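Local atomic coordinates of invasin ipaB (Shigella flexneri, PDB entry 3U0C), a protein that serves the type III secretion system as a translocator, inserting with IpaC into the host membrane to form a pore through which effector proteins pass into the cytosol. Residues D128-I133 / I162-A167. Sequence-based numbering, arbitrary orientation.
Sequences DLENKI and IKKDAA
Leu129 splits its two methyls over the facing helix turn: CD2 rests 4.1 Å from CB of Lys163, while CD1 reaches Ala167, ending 4.2 Å from its CB. Lys163 contributes chiefly that CB: the rest of the chain leads away and bends at chi3 and chi4. Closer to the backbone, Leu129 CB lies 4.1 Å from CB of Lys164, where the two backbones are also nearest, CA of Leu129 to CA of Lys164 being 6.0 Å. One turn further along, Ile133 carries the closest touch, its CD1 set 3.7 Å from CD of Lys164, with the two side chains crossing at about a right angle. Lys164 packs through the hydrocarbon part of its chain: its CG is anti to the backbone N (chi1 168°), and the aliphatic part continues nearly extended past Ile133 before turning at chi4, so that the methylenes do the packing and the ammonium lies beyond them. Leu129 also touches Leu160, one turn before Lys164, and so sits among residues 160, 163, 164 and 167, the four-residue socket of knobs-into-holes packing. The segments belong to the long helices 71-141 and 150-197; here their local axes run antiparallel at 158°, 9.7 Å apart at closest approach, the spacing and side-chain meshing expected of the coiled coil that characterises this N-terminal domain. No hydrogen bond joins the two segments, and the buried part of the interface is apolar. At its exposed edge CG of Glu130 comes within 4.3 Å of CE of Lys164, but OE2 of Glu130 stays 5.0 Å from NZ of Lys164, too far for a salt bridge, though the opposite charges may still attract weakly. Toward the connection between the helices, Ile133 adds contacts with Leu160 and Thr161, and Lys132 lies against Leu160 as well.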
# COMPACT_ATOMS: atom_id res chain seq x y z
N ASP A 128 5.06 1.87 -30.49
CA ASP A 128 4.41 2.40 -31.67
C ASP A 128 5.21 3.54 -32.29
O ASP A 128 5.29 3.68 -33.52
CB ASP A 128 3.01 2.88 -31.34
CG ASP A 128 2.15 3.00 -32.56
OD1 ASP A 128 1.98 1.97 -33.25
OD2 ASP A 128 1.68 4.12 -32.86
N LEU A 129 5.78 4.36 -31.43
CA LEU A 129 6.64 5.43 -31.92
C LEU A 129 7.94 4.86 -32.46
O LEU A 129 8.60 5.49 -33.28
CB LEU A 129 6.92 6.43 -30.82
CG LEU A 129 5.70 7.27 -30.47
CD1 LEU A 129 5.74 7.70 -29.01
CD2 LEU A 129 5.61 8.46 -31.42
N GLU A 130 8.32 3.67 -32.01
CA GLU A 130 9.53 3.05 -32.51
C GLU A 130 9.28 2.53 -33.92
O GLU A 130 10.17 2.53 -34.75
CB GLU A 130 9.99 1.91 -31.60
CG GLU A 130 10.64 2.36 -30.30
CD GLU A 130 11.14 1.20 -29.46
OE1 GLU A 130 10.76 0.04 -29.76
OE2 GLU A 130 11.92 1.45 -28.50
N ASN A 131 8.05 2.09 -34.16
CA ASN A 131 7.63 1.65 -35.48
C ASN A 131 7.64 2.78 -36.51
O ASN A 131 8.24 2.66 -37.57
CB ASN A 131 6.25 1.00 -35.42
CG ASN A 131 6.29 -0.32 -34.72
OD1 ASN A 131 7.36 -0.92 -34.59
ND2 ASN A 131 5.13 -0.80 -34.25
N LYS A 132 6.96 3.87 -36.18
CA LYS A 132 6.88 5.00 -37.08
C LYS A 132 8.28 5.48 -37.49
O LYS A 132 8.53 5.75 -38.66
CB LYS A 132 6.06 6.12 -36.47
CG LYS A 132 4.60 5.72 -36.26
CD LYS A 132 3.79 6.85 -35.64
CE LYS A 132 2.38 6.39 -35.33
NZ LYS A 132 1.53 7.56 -34.98
N ILE A 133 9.17 5.58 -36.51
CA ILE A 133 10.57 5.93 -36.74
C ILE A 133 11.31 4.93 -37.63
O ILE A 133 12.04 5.33 -38.53
CB ILE A 133 11.34 6.09 -35.41
CG1 ILE A 133 10.87 7.33 -34.66
CG2 ILE A 133 12.84 6.14 -35.65
CD1 ILE A 133 11.26 7.35 -33.21
N ILE A 162 11.50 13.27 -30.83
CA ILE A 162 11.21 14.12 -29.69
C ILE A 162 10.05 13.56 -28.86
O ILE A 162 10.01 13.72 -27.64
CB ILE A 162 10.86 15.53 -30.11
CG1 ILE A 162 12.10 16.20 -30.71
CG2 ILE A 162 10.33 16.32 -28.93
CD1 ILE A 162 11.91 17.66 -30.92
N LYS A 163 9.11 12.90 -29.55
CA LYS A 163 7.95 12.34 -28.88
C LYS A 163 8.33 11.07 -28.14
O LYS A 163 7.87 10.84 -27.02
CB LYS A 163 6.83 12.06 -29.88
CG LYS A 163 6.05 13.30 -30.27
CD LYS A 163 4.84 12.92 -31.10
CE LYS A 163 4.88 13.58 -32.47
NZ LYS A 163 3.85 14.65 -32.56
N LYS A 164 9.17 10.27 -28.76
CA LYS A 164 9.62 9.01 -28.18
C LYS A 164 10.53 9.23 -26.97
O LYS A 164 10.43 8.50 -25.99
CB LYS A 164 10.32 8.17 -29.24
CG LYS A 164 11.08 6.97 -28.69
CD LYS A 164 12.17 6.54 -29.68
CE LYS A 164 13.16 5.61 -28.99
NZ LYS A 164 13.58 6.13 -27.63
N ASP A 165 11.41 10.22 -27.02
CA ASP A 165 12.23 10.55 -25.85
C ASP A 165 11.33 10.95 -24.70
O ASP A 165 11.58 10.58 -23.56
CB ASP A 165 13.23 11.67 -26.12
CG ASP A 165 14.19 11.35 -27.26
OD1 ASP A 165 14.59 10.17 -27.40
OD2 ASP A 165 14.55 12.29 -28.01
N ALA A 166 10.29 11.74 -24.98
CA ALA A 166 9.41 12.22 -23.93
C ALA A 166 8.54 11.09 -23.36
O ALA A 166 8.19 11.11 -22.17
CB ALA A 166 8.55 13.38 -24.41
N ALA A 167 8.24 10.11 -24.20
CA ALA A 167 7.46 8.94 -23.78
C ALA A 167 8.30 7.93 -23.02
O ALA A 167 7.76 7.15 -22.23
CB ALA A 167 6.79 8.28 -24.95